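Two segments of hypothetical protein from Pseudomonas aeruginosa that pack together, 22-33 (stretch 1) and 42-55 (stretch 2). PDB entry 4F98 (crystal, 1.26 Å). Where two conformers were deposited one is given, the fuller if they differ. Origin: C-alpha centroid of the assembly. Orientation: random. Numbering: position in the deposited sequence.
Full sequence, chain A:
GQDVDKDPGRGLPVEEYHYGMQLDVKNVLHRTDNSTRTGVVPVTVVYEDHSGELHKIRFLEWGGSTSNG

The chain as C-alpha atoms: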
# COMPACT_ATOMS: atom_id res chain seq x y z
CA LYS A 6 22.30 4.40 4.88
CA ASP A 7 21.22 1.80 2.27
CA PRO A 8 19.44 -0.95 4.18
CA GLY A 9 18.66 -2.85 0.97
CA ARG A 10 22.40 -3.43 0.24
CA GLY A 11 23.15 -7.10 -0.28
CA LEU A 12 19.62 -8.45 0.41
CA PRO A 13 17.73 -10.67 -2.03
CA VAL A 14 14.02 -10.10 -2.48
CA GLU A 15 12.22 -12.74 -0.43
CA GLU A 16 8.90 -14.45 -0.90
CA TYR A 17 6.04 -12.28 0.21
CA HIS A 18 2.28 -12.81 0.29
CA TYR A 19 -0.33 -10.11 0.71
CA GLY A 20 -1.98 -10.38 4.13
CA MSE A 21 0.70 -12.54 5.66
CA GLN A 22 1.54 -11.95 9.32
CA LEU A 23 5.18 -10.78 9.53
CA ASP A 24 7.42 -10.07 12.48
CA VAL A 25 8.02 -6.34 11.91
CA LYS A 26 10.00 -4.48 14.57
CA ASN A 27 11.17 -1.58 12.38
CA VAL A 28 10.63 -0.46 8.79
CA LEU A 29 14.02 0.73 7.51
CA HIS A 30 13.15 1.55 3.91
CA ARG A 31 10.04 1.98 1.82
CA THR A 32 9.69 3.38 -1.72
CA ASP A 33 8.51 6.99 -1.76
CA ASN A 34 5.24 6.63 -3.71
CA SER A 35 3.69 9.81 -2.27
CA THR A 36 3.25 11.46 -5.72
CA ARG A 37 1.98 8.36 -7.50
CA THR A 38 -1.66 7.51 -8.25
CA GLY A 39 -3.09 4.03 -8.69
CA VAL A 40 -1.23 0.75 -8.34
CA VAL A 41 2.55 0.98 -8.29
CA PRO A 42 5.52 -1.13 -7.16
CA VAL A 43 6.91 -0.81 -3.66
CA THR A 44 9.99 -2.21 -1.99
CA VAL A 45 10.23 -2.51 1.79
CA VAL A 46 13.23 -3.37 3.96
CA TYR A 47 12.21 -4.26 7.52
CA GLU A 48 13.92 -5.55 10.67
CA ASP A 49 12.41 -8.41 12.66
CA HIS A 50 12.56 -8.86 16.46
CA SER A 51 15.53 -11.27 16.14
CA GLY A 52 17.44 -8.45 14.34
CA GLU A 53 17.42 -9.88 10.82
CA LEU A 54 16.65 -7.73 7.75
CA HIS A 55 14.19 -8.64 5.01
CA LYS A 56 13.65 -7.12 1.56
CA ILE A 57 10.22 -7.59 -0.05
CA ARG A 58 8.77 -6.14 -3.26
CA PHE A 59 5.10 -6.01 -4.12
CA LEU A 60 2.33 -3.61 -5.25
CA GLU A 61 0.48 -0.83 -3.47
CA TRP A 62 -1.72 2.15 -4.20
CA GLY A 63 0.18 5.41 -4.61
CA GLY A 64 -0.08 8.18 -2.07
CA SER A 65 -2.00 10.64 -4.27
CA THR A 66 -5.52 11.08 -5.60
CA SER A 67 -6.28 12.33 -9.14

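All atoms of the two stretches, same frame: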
# COMPACT_ATOMS: atom_id res chain seq x y z
N GLN A 22 1.02 -12.44 8.05
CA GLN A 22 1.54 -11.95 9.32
C GLN A 22 3.07 -12.00 9.24
O GLN A 22 3.64 -13.03 8.88
CB GLN A 22 1.06 -12.81 10.50
N LEU A 23 3.71 -10.86 9.47
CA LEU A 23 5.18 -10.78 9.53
C LEU A 23 5.59 -10.32 10.92
O LEU A 23 4.78 -9.75 11.66
CB LEU A 23 5.72 -9.80 8.47
CG LEU A 23 5.49 -10.15 7.00
CD1 LEU A 23 6.06 -9.06 6.10
CD2 LEU A 23 6.08 -11.48 6.64
N ASP A 24 6.86 -10.54 11.24
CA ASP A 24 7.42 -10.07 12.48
C ASP A 24 8.18 -8.78 12.16
O ASP A 24 9.35 -8.82 11.79
CB ASP A 24 8.36 -11.11 13.09
CG ASP A 24 8.99 -10.61 14.40
OD1 ASP A 24 8.31 -9.86 15.15
OD2 ASP A 24 10.15 -10.93 14.65
N VAL A 25 7.47 -7.65 12.25
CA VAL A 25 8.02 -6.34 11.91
C VAL A 25 8.31 -5.55 13.18
O VAL A 25 7.40 -5.12 13.87
CB VAL A 25 7.06 -5.53 11.00
CG1 VAL A 25 7.66 -4.16 10.66
CG2 VAL A 25 6.71 -6.32 9.72
N LYS A 26 9.60 -5.36 13.48
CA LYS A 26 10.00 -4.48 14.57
C LYS A 26 10.14 -3.05 14.05
O LYS A 26 9.58 -2.13 14.62
CB LYS A 26 11.31 -4.92 15.17
CG LYS A 26 11.71 -4.13 16.41
CD LYS A 26 13.00 -4.65 16.98
CE LYS A 26 13.43 -3.86 18.21
NZ LYS A 26 14.72 -4.37 18.77
N ASN A 27 10.92 -2.88 12.99
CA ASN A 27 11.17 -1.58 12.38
C ASN A 27 11.12 -1.67 10.86
O ASN A 27 11.58 -2.63 10.29
CB ASN A 27 12.54 -1.03 12.80
CG ASN A 27 12.58 -0.60 14.25
OD1 ASN A 27 11.77 0.22 14.69
ND2 ASN A 27 13.53 -1.14 15.00
N VAL A 28 10.60 -0.64 10.24
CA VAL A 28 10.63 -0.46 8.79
C VAL A 28 11.81 0.46 8.51
O VAL A 28 11.84 1.62 8.95
CB VAL A 28 9.30 0.12 8.26
CG1 VAL A 28 9.38 0.36 6.74
CG2 VAL A 28 8.12 -0.79 8.62
N LEU A 29 12.81 -0.05 7.80
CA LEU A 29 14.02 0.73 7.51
C LEU A 29 14.00 1.46 6.19
O LEU A 29 14.66 2.49 6.04
CB LEU A 29 15.25 -0.18 7.58
CG LEU A 29 15.49 -0.94 8.91
CD1 LEU A 29 16.86 -1.58 8.86
CD2 LEU A 29 15.32 -0.07 10.13
N HIS A 30 13.26 0.93 5.21
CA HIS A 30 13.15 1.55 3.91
C HIS A 30 11.79 1.24 3.34
O HIS A 30 11.30 0.12 3.47
CB HIS A 30 14.20 1.00 2.93
CG HIS A 30 13.99 1.45 1.52
ND1 HIS A 30 13.44 0.65 0.56
CD2 HIS A 30 14.19 2.66 0.94
CE1 HIS A 30 13.31 1.34 -0.56
NE2 HIS A 30 13.77 2.56 -0.36
N ARG A 31 11.19 2.22 2.68
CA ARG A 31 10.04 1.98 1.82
C ARG A 31 10.07 2.97 0.68
O ARG A 31 10.42 4.14 0.87
CB ARG A 31 8.73 2.02 2.63
CG ARG A 31 8.35 3.35 3.28
CD ARG A 31 7.32 4.08 2.49
NE ARG A 31 6.00 3.43 2.54
CZ ARG A 31 5.29 2.96 1.51
NH1 ARG A 31 5.70 3.06 0.25
NH2 ARG A 31 4.11 2.40 1.76
N THR A 32 9.73 2.53 -0.52
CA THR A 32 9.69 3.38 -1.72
C THR A 32 8.85 4.62 -1.45
O THR A 32 7.78 4.54 -0.85
CB THR A 32 9.06 2.62 -2.89
OG1 THR A 32 9.75 1.36 -3.03
CG2 THR A 32 9.13 3.45 -4.18
N ASP A 33 9.33 5.78 -1.88
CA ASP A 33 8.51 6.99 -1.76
C ASP A 33 7.56 7.02 -2.97
O ASP A 33 7.93 7.40 -4.09
CB ASP A 33 9.32 8.29 -1.61
CG ASP A 33 8.45 9.46 -1.12
OD1 ASP A 33 7.20 9.33 -1.11
OD2 ASP A 33 9.00 10.53 -0.76
N PRO A 42 4.64 -0.28 -7.95
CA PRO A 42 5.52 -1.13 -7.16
C PRO A 42 6.07 -0.44 -5.93
O PRO A 42 6.22 0.78 -5.88
CB PRO A 42 6.64 -1.50 -8.15
CG PRO A 42 6.67 -0.39 -9.08
CD PRO A 42 5.24 0.07 -9.24
N VAL A 43 6.32 -1.25 -4.92
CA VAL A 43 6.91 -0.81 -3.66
C VAL A 43 7.88 -1.87 -3.16
O VAL A 43 7.61 -3.07 -3.24
CB VAL A 43 5.81 -0.51 -2.60
CG1 VAL A 43 4.84 -1.66 -2.43
CG2 VAL A 43 6.43 -0.09 -1.26
N THR A 44 9.02 -1.38 -2.67
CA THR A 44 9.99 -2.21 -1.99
C THR A 44 10.08 -1.76 -0.54
O THR A 44 10.16 -0.56 -0.27
CB THR A 44 11.35 -2.09 -2.66
OG1 THR A 44 11.20 -2.47 -4.03
CG2 THR A 44 12.39 -2.98 -1.97
N VAL A 45 10.07 -2.72 0.36
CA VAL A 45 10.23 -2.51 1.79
C VAL A 45 11.43 -3.30 2.29
O VAL A 45 11.63 -4.45 1.91
CB VAL A 45 8.96 -2.90 2.57
CG1 VAL A 45 9.22 -2.93 4.09
CG2 VAL A 45 7.81 -1.96 2.22
N VAL A 46 12.27 -2.67 3.12
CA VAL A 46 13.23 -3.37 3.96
C VAL A 46 12.79 -3.19 5.40
O VAL A 46 12.62 -2.06 5.85
CB VAL A 46 14.67 -2.92 3.75
CG1 VAL A 46 15.64 -3.69 4.69
CG2 VAL A 46 15.04 -3.06 2.27
N TYR A 47 12.60 -4.29 6.11
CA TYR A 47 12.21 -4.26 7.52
C TYR A 47 13.14 -5.14 8.35
O TYR A 47 13.78 -6.06 7.85
CB TYR A 47 10.70 -4.61 7.70
CG TYR A 47 10.36 -6.06 7.55
CD1 TYR A 47 10.43 -6.93 8.64
CD2 TYR A 47 9.97 -6.58 6.31
CE1 TYR A 47 10.13 -8.27 8.50
CE2 TYR A 47 9.66 -7.94 6.17
CZ TYR A 47 9.76 -8.78 7.26
OH TYR A 47 9.48 -10.12 7.14
N GLU A 48 13.15 -4.84 9.65
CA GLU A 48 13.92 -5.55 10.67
C GLU A 48 12.94 -6.32 11.52
O GLU A 48 11.93 -5.75 11.97
CB GLU A 48 14.67 -4.53 11.53
CG GLU A 48 15.46 -5.11 12.70
CD GLU A 48 15.88 -4.08 13.72
OE1 GLU A 48 15.45 -2.91 13.64
OE2 GLU A 48 16.66 -4.47 14.62
N ASP A 49 13.23 -7.60 11.77
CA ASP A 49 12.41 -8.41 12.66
C ASP A 49 12.90 -8.33 14.11
O ASP A 49 13.92 -7.71 14.38
CB ASP A 49 12.26 -9.84 12.13
CG ASP A 49 13.53 -10.67 12.17
OD1 ASP A 49 14.42 -10.43 13.01
OD2 ASP A 49 13.59 -11.62 11.35
N HIS A 50 12.18 -8.95 15.04
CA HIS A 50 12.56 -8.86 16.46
C HIS A 50 13.85 -9.60 16.79
O HIS A 50 14.50 -9.27 17.79
CB HIS A 50 11.38 -9.20 17.39
CG HIS A 50 10.35 -8.10 17.47
ND1 HIS A 50 9.22 -8.05 16.68
CD2 HIS A 50 10.33 -6.97 18.23
CE1 HIS A 50 8.53 -6.96 16.97
NE2 HIS A 50 9.18 -6.29 17.90
N SER A 51 14.25 -10.58 15.97
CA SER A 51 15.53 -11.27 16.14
C SER A 51 16.71 -10.40 15.69
O SER A 51 17.85 -10.66 16.06
CB SER A 51 15.52 -12.61 15.40
OG SER A 51 14.46 -13.44 15.84
N GLY A 52 16.43 -9.37 14.87
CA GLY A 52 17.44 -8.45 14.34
C GLY A 52 17.82 -8.65 12.88
O GLY A 52 18.69 -7.94 12.36
N GLU A 53 17.18 -9.61 12.23
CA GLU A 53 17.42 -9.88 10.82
C GLU A 53 16.65 -8.91 9.91
O GLU A 53 15.54 -8.51 10.24
CB GLU A 53 17.01 -11.33 10.51
CG GLU A 53 17.89 -12.37 11.26
CD GLU A 53 19.31 -12.33 10.76
OE1 GLU A 53 19.48 -12.10 9.56
OE2 GLU A 53 20.25 -12.52 11.55
N LEU A 54 17.26 -8.58 8.77
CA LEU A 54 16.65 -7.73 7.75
C LEU A 54 16.01 -8.56 6.65
O LEU A 54 16.46 -9.65 6.34
CB LEU A 54 17.67 -6.77 7.15
CG LEU A 54 18.39 -5.85 8.14
CD1 LEU A 54 19.27 -4.87 7.39
CD2 LEU A 54 17.44 -5.11 9.07
N HIS A 55 14.97 -7.99 6.06
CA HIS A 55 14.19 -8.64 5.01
C HIS A 55 13.81 -7.62 3.95
O HIS A 55 13.32 -6.54 4.31
CB HIS A 55 12.90 -9.22 5.60
CG HIS A 55 13.12 -10.16 6.74
ND1 HIS A 55 13.21 -11.52 6.56
CD2 HIS A 55 13.26 -9.95 8.07
CE1 HIS A 55 13.40 -12.11 7.74
NE2 HIS A 55 13.44 -11.17 8.66
O HOH W 1 8.91 -11.65 9.41
O HOH W 2 12.18 -12.57 14.41
O HOH W 3 15.78 -6.44 16.24
O HOH W 4 13.97 -6.90 19.46
O HOH W 5 16.55 -3.22 17.02

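The two stretches form an antiparallel β-sheet contact, interrupted by a bulge and extended at one end by an aspartate–histidine clasp. Two reciprocal backbone pairs anchor the strands: Glu48 N donates to Asn27 O (2.8 Å) and Asn27 N to Glu48 O (3.2 Å), while Val46 N donates to His30 O (3.0 Å) and His30 N to Val46 O (3.1 Å). Between them the register slips by one residue. At this bulge Val46 O also accepts from Leu29 N (2.8 Å), so one carbonyl serves two successive amides.

Side chains reinforce the ladder. The amide of Asn27 suits a carboxylate neighbour, and its ND2 donates to Glu48 OE1 at 2.9 Å. At the far end a hydroxyl replaces a backbone acceptor: Thr44 N donates to Thr32 OG1 (2.9 Å).

On the face shared by Val28, Arg31, Val45 and Tyr47, Val28 CG1 meets Val45 CG1 at 4.2 Å. Val25 lays CG2 over the Tyr47 ring, 4.2 Å from its centroid, a CH–π contact suited to a compact aliphatic group.

Beyond the strand, both carboxylate oxygens of Asp24 are engaged by His50: ND1 donates to OD1 (2.5 Å) and the backbone N to OD2 (2.9 Å). Lys26 CB covers a face of that imidazole, 3.7 Å from its centroid, while its NZ reaches Glu48 OE2 through water 5.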